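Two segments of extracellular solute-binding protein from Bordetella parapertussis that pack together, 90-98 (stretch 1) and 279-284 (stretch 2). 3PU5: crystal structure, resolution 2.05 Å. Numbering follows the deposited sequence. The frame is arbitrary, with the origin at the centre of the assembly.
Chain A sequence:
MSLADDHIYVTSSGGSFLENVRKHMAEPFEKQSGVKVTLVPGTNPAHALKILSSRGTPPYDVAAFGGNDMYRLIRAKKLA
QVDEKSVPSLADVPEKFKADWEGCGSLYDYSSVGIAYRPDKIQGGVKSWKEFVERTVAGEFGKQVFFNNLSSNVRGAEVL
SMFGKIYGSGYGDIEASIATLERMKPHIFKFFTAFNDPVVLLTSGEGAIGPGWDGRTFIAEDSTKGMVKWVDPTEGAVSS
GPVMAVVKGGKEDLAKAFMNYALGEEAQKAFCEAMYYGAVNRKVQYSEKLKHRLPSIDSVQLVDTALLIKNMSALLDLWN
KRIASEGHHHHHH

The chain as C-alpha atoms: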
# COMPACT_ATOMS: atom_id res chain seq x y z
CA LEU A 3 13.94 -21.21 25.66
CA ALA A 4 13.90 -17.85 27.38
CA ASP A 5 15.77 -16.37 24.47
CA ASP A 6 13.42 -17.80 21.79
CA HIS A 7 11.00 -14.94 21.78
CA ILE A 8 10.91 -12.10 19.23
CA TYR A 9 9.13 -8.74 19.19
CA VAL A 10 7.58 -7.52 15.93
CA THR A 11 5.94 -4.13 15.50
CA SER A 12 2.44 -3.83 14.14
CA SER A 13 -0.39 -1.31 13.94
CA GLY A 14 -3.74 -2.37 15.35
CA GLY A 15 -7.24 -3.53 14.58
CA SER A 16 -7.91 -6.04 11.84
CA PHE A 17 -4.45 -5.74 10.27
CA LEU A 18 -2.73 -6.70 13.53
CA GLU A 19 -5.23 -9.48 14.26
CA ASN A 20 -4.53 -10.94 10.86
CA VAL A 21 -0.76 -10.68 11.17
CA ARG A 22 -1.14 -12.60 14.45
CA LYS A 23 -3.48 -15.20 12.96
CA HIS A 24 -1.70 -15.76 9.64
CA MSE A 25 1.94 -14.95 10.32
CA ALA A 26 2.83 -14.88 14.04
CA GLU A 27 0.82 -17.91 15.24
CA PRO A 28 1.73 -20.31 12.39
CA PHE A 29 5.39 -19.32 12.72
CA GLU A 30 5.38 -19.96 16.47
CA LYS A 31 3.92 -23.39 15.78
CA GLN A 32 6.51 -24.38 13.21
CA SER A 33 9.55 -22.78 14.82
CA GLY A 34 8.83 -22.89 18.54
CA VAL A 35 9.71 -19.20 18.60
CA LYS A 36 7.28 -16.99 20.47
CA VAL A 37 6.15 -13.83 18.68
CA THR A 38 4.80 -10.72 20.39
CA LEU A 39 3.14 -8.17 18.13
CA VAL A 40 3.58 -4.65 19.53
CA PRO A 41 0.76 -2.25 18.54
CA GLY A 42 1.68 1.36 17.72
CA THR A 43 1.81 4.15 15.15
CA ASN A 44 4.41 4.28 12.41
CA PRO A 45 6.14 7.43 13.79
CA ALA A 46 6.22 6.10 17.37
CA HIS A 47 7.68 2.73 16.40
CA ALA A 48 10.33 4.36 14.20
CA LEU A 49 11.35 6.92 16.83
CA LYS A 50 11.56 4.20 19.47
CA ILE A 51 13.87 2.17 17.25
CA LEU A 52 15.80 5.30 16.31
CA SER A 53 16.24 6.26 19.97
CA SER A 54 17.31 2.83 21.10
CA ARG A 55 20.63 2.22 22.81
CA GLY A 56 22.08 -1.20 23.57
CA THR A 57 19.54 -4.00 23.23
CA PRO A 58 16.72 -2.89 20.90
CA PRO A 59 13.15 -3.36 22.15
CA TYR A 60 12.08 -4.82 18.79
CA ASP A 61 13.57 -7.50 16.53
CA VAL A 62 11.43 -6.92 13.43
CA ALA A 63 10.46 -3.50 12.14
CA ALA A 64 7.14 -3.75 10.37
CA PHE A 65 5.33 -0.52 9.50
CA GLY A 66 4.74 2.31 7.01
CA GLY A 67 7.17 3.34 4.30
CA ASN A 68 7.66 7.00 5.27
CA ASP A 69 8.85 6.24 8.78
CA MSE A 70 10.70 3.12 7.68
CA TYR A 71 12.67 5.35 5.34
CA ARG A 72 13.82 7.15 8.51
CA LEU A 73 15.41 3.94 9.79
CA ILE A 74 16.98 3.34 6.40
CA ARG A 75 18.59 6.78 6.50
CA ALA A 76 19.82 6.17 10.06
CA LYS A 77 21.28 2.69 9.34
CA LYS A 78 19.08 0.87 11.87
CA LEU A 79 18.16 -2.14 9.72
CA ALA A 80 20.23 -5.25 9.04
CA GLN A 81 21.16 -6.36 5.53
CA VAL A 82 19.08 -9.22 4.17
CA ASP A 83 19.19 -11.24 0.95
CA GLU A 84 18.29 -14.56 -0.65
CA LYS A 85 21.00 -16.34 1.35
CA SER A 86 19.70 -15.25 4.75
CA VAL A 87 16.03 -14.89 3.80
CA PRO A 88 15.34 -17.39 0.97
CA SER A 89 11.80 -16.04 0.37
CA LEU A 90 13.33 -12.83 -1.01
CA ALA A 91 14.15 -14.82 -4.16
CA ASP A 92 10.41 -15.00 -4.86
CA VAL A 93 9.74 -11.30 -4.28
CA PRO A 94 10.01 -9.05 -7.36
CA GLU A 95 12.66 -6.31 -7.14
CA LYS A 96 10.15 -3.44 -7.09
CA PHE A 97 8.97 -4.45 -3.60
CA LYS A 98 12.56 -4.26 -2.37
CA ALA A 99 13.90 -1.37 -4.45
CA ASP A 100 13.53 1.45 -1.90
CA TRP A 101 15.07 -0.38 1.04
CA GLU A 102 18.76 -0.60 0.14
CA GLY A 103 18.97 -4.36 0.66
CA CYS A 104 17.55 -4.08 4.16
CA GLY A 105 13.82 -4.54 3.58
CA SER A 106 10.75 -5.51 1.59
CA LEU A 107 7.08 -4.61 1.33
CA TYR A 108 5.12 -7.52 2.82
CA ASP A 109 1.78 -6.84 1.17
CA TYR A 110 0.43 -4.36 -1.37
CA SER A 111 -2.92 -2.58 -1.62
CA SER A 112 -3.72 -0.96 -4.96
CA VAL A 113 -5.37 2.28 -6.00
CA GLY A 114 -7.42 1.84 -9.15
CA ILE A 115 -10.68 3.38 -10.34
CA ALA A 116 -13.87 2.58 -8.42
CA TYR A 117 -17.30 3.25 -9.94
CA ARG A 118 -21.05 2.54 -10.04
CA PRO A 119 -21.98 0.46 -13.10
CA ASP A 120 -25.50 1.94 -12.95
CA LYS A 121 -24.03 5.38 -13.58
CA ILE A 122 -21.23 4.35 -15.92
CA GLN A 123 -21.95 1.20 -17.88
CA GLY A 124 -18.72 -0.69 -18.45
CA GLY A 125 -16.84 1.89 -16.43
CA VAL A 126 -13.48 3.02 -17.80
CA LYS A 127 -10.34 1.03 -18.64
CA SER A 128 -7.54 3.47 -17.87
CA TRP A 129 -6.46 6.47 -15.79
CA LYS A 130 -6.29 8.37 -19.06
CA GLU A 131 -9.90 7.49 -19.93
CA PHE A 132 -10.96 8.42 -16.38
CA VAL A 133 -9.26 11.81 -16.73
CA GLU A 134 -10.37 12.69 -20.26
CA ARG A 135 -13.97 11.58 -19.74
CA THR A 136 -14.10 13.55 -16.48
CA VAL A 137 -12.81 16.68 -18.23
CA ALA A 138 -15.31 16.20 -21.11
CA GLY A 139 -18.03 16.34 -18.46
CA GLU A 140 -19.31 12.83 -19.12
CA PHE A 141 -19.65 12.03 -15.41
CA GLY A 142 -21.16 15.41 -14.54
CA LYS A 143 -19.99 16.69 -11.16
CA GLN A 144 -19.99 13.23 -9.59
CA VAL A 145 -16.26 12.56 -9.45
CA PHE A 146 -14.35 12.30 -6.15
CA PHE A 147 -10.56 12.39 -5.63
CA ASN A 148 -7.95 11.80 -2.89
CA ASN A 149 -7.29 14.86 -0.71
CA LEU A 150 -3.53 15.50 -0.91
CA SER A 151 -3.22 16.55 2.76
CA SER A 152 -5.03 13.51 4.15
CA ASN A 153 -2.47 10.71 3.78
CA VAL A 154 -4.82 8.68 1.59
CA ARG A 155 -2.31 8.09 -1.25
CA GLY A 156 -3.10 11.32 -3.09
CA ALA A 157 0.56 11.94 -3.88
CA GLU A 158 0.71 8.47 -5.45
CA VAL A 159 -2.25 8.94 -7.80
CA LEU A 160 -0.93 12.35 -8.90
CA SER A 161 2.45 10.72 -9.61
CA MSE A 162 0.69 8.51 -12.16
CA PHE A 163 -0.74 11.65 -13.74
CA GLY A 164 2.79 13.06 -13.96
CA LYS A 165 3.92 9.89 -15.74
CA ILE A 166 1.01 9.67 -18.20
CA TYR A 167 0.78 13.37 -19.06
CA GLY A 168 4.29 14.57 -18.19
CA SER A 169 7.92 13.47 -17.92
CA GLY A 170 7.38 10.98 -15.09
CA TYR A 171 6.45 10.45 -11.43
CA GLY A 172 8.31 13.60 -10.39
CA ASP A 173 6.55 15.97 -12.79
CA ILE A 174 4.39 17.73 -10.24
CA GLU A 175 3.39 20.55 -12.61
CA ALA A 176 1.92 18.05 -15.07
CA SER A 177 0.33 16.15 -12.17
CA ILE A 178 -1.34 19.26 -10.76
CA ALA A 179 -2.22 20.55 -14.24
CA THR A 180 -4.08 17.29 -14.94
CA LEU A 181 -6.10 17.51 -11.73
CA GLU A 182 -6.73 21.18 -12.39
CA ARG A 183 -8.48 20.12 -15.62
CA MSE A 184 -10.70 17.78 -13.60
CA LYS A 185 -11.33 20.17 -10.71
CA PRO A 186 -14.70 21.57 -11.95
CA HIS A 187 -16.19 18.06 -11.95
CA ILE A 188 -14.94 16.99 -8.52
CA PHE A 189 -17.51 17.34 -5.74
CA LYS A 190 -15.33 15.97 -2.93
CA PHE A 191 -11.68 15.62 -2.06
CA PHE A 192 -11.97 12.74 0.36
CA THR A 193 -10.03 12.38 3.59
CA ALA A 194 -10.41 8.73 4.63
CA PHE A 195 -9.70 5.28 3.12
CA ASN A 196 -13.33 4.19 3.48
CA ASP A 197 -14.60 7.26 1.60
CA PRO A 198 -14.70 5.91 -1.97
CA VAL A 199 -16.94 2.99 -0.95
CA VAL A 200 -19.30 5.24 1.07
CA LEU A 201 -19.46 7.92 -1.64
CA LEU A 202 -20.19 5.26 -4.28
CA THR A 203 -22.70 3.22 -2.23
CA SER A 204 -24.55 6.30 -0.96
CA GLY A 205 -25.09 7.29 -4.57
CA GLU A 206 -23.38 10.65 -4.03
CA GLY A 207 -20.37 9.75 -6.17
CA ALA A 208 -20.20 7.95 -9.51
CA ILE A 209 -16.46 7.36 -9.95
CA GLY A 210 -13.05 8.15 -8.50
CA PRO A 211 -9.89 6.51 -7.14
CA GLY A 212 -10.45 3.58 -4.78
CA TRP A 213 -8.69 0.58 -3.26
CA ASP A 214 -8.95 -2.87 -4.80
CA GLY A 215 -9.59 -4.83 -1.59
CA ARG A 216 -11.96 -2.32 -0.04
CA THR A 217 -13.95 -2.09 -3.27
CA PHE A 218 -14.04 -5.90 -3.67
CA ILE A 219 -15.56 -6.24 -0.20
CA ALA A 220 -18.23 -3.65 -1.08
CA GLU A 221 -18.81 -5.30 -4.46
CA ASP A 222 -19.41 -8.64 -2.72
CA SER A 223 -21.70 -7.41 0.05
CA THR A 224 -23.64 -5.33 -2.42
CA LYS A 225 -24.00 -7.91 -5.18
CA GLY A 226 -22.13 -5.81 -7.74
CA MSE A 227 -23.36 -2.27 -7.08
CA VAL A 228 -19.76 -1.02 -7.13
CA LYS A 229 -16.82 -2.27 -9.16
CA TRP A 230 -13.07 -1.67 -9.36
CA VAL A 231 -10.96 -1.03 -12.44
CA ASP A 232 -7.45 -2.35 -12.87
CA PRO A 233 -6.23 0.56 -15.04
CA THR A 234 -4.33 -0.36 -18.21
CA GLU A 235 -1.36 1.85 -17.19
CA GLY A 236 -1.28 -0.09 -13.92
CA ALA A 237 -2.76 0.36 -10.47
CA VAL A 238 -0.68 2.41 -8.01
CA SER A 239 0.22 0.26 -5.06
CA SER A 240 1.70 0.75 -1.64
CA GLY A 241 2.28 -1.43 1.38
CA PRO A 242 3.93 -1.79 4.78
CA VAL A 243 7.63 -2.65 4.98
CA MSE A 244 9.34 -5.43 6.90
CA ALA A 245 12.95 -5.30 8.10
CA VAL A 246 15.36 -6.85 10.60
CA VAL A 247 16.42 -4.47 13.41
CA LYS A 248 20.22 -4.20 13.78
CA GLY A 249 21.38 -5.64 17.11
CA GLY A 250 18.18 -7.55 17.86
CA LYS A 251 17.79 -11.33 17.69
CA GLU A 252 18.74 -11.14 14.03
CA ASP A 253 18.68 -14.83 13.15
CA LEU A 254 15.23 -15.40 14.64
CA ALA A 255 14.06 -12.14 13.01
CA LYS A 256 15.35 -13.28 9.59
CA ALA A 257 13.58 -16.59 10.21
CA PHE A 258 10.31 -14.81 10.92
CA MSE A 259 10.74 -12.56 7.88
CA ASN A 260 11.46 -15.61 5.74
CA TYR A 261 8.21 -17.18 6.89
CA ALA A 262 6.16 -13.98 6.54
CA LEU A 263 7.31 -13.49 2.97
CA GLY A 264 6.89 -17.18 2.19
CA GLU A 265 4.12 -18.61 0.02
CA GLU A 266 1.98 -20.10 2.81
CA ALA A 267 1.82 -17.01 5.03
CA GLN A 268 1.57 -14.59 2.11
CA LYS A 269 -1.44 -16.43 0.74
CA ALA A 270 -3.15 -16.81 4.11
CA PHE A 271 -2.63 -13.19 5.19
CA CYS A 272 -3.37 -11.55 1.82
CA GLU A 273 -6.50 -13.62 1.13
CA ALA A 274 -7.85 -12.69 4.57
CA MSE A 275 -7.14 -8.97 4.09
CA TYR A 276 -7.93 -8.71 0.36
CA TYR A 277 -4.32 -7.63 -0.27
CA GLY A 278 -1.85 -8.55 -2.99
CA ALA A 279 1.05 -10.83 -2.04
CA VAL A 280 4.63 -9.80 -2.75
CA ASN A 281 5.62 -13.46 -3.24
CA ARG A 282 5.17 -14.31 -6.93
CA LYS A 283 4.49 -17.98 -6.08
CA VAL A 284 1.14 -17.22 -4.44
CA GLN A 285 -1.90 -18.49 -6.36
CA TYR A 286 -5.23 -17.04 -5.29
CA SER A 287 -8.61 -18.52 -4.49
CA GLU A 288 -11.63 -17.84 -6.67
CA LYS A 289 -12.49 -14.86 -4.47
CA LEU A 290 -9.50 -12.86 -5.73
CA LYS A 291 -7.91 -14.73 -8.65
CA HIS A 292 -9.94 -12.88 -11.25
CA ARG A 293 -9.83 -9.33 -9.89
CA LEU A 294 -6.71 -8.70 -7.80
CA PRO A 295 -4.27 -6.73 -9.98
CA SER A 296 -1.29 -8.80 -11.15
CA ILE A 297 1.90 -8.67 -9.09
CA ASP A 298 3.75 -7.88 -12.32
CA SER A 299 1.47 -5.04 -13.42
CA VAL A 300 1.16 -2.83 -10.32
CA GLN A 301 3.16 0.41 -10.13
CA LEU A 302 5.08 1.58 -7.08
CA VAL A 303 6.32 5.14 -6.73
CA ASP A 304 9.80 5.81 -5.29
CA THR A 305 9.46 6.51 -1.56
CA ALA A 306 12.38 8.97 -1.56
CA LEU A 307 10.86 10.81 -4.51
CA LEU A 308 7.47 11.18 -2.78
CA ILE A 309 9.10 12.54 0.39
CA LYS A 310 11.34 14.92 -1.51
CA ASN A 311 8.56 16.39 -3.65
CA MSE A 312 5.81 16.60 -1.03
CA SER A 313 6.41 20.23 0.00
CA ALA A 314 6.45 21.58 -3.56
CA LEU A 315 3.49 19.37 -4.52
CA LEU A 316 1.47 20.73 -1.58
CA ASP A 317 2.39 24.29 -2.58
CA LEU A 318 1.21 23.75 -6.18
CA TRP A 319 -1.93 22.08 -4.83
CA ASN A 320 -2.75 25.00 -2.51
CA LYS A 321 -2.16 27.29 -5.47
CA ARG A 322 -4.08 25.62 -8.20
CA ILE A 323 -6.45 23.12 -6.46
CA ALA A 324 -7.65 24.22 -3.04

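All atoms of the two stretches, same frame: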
# COMPACT_ATOMS: atom_id res chain seq x y z
N LEU A 90 13.07 -14.03 -0.22
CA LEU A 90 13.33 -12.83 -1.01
C LEU A 90 13.56 -13.16 -2.49
O LEU A 90 13.38 -12.30 -3.36
CB LEU A 90 14.52 -12.05 -0.45
CG LEU A 90 14.28 -11.30 0.87
CD1 LEU A 90 15.58 -10.66 1.38
CD2 LEU A 90 13.19 -10.25 0.70
N ALA A 91 13.95 -14.40 -2.77
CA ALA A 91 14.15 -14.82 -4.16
C ALA A 91 12.84 -14.82 -4.94
O ALA A 91 12.84 -14.70 -6.16
CB ALA A 91 14.82 -16.19 -4.23
N ASP A 92 11.73 -14.95 -4.23
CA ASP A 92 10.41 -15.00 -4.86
C ASP A 92 9.66 -13.67 -4.83
O ASP A 92 8.50 -13.60 -5.23
CB ASP A 92 9.57 -16.10 -4.23
CG ASP A 92 10.23 -17.45 -4.36
OD1 ASP A 92 10.69 -17.76 -5.47
OD2 ASP A 92 10.30 -18.18 -3.35
N VAL A 93 10.32 -12.63 -4.34
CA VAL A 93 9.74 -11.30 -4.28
C VAL A 93 10.34 -10.44 -5.38
O VAL A 93 11.55 -10.25 -5.43
CB VAL A 93 10.01 -10.66 -2.91
CG1 VAL A 93 9.43 -9.25 -2.86
CG2 VAL A 93 9.46 -11.53 -1.80
N PRO A 94 9.50 -9.93 -6.30
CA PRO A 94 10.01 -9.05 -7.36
C PRO A 94 10.77 -7.83 -6.81
O PRO A 94 10.46 -7.31 -5.74
CB PRO A 94 8.73 -8.61 -8.09
CG PRO A 94 7.79 -9.79 -7.92
CD PRO A 94 8.09 -10.30 -6.51
N GLU A 95 11.77 -7.38 -7.57
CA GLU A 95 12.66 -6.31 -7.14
C GLU A 95 11.95 -5.02 -6.73
O GLU A 95 12.40 -4.33 -5.82
CB GLU A 95 13.68 -6.03 -8.25
CG GLU A 95 14.70 -4.93 -7.92
CD GLU A 95 15.49 -5.20 -6.64
OE1 GLU A 95 15.80 -6.38 -6.37
OE2 GLU A 95 15.80 -4.22 -5.92
N LYS A 96 10.85 -4.68 -7.39
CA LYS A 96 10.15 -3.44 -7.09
C LYS A 96 9.70 -3.32 -5.63
O LYS A 96 9.61 -2.22 -5.11
CB LYS A 96 8.95 -3.25 -8.01
CG LYS A 96 7.87 -4.31 -7.90
CD LYS A 96 6.74 -3.89 -8.83
CE LYS A 96 5.89 -5.04 -9.24
NZ LYS A 96 5.00 -4.63 -10.38
N PHE A 97 9.42 -4.46 -4.99
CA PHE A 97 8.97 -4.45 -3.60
C PHE A 97 10.13 -4.26 -2.63
O PHE A 97 9.93 -4.01 -1.44
CB PHE A 97 8.23 -5.75 -3.28
CG PHE A 97 7.02 -5.96 -4.12
CD1 PHE A 97 5.93 -5.11 -4.00
CD2 PHE A 97 6.97 -6.98 -5.06
CE1 PHE A 97 4.81 -5.27 -4.78
CE2 PHE A 97 5.84 -7.15 -5.86
CZ PHE A 97 4.76 -6.29 -5.72
N LYS A 98 11.34 -4.38 -3.16
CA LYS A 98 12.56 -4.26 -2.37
C LYS A 98 13.38 -3.01 -2.72
O LYS A 98 14.28 -2.62 -1.98
CB LYS A 98 13.41 -5.51 -2.56
CG LYS A 98 12.67 -6.82 -2.31
CD LYS A 98 13.58 -8.03 -2.51
CE LYS A 98 13.64 -8.48 -3.96
NZ LYS A 98 14.38 -9.76 -4.06
N ALA A 279 -0.17 -10.25 -2.60
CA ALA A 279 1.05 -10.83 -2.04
C ALA A 279 2.27 -10.39 -2.82
O ALA A 279 2.22 -10.26 -4.04
CB ALA A 279 0.96 -12.35 -2.05
N VAL A 280 3.37 -10.18 -2.11
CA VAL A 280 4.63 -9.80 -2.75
C VAL A 280 5.46 -11.02 -3.17
O VAL A 280 6.51 -10.89 -3.79
CB VAL A 280 5.48 -8.88 -1.85
CG1 VAL A 280 4.70 -7.60 -1.52
CG2 VAL A 280 5.87 -9.62 -0.56
N ASN A 281 4.99 -12.21 -2.81
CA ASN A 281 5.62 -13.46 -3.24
C ASN A 281 4.95 -13.91 -4.55
O ASN A 281 3.75 -14.15 -4.58
CB ASN A 281 5.48 -14.51 -2.14
CG ASN A 281 6.33 -15.76 -2.41
OD1 ASN A 281 6.37 -16.27 -3.52
ND2 ASN A 281 6.98 -16.26 -1.37
N ARG A 282 5.73 -13.99 -5.63
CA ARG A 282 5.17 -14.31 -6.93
C ARG A 282 4.62 -15.74 -7.03
O ARG A 282 3.93 -16.07 -7.99
CB ARG A 282 6.20 -14.08 -8.04
CG ARG A 282 7.33 -15.10 -8.04
CD ARG A 282 8.15 -15.03 -9.33
NE ARG A 282 8.74 -13.71 -9.57
CZ ARG A 282 9.88 -13.29 -9.03
NH1 ARG A 282 10.56 -14.09 -8.22
NH2 ARG A 282 10.34 -12.07 -9.31
N LYS A 283 4.94 -16.59 -6.06
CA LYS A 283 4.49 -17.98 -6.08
C LYS A 283 3.03 -18.12 -5.67
O LYS A 283 2.39 -19.13 -5.97
CB LYS A 283 5.33 -18.82 -5.13
CG LYS A 283 6.71 -19.20 -5.61
CD LYS A 283 7.29 -20.21 -4.63
CE LYS A 283 8.46 -20.98 -5.19
NZ LYS A 283 8.52 -22.33 -4.55
N VAL A 284 2.50 -17.13 -4.96
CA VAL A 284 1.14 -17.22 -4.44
C VAL A 284 0.07 -17.32 -5.54
O VAL A 284 0.04 -16.50 -6.46
CB VAL A 284 0.81 -16.06 -3.47
CG1 VAL A 284 -0.66 -16.05 -3.13
CG2 VAL A 284 1.65 -16.17 -2.20
O HOH W 1 12.86 -11.57 -7.56
O HOH W 2 10.45 -16.83 -8.02

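The contact joins a 3-10 turn end with the loop after it to a piece without regular helix or strand, at least 183 residues away in sequence. One backbone bond is the straightest polar link, and the Arg282 side chain supplies the rest, partly through water. Together the stretches bury 447 Å² against each other; the nearest CA atoms across the contact are Val93 CA and Asn281 CA, 4.8 Å apart.

The central polar link is a single, nearly straight hydrogen bond from Arg282 N to Asp92 O, 2.8 Å long with an angle of 174° at the hydrogen. Asp92 lies at the end of a 3-10 segment, and its carbonyl accepts from across the interface. Two CA-H...O contacts reinforce this register: Asn281 CA lies 3.5 Å from Asp92 O, and Val93 CA lies 3.3 Å from Val280 O. Carbonyls are offered both ways, Asp92 O from stretch 1 and Val280 O from stretch 2. Pro94 has no amide hydrogen, and its CD rests 3.2 Å from Val280 O.

Each stretch is also braced internally. Val93 N bonds to Leu90 O at 3.2 Å, and Lys98 NZ reaches back to the same Leu90 O at 2.8 Å. In stretch 2, a type I turn runs from Asn281 to Val284, and Asn281 OD1 accepts from Lys283 N at 2.9 Å. Asparagine suits this first turn position, since its t rotamer brings the side-chain oxygen to an amide within the turn, while the same Asn281 OD1 sits 3.3 Å from Asp92 CB.

The apolar part centres on Val280, whose CA-to-CB bond points toward stretch 1. Val280 CG1 lies over a face of the Phe97 ring, 3.9 Å from the centroid and 18° off the normal, a CH-pi contact. Phe97, with chi1 in m, also points toward its partner, so a flat ring meets a compact branched side chain. Val93 points away overall, yet its CG1 still comes within 4.1 Å of Val280 CB. All three residues are buried, and none carries a side-chain polar group that would need a partner there.

Arg282 covers most of the exposed margin on its side, with 84 Å² of its surface buried by stretch 1. Its CA-to-CB bond runs sideways, but the side chain, p at chi1 and chi3, brings the guanidinium back to stretch 1. There Arg282 NH1 gives a weak hydrogen bond to Ala91 O, 3.1 Å, near the guanidinium plane, while Asp92 O and Pro94 CD lie over one face; Pro94 CG is 3.7 Å from Arg282 NH2. A flat cation with several N-H donors can serve a carbonyl at its edge and still pack against a proline.

Two waters complete this exposed edge of the contact. Water 1 accepts from Arg282 NH2 at 3.1 Å and donates to Val93 O at 2.8 Å. Water 2 bridges the charges, donating to Asp92 OD1 and accepting from Arg282 NH1, each at 2.7 Å; the direct distance from Asp92 OD1 to Arg282 NH1 is 4.6 Å, beyond a salt bridge. Beside them, Lys283 adds aliphatic cover, its CE 3.8 Å from Asp92 OD2.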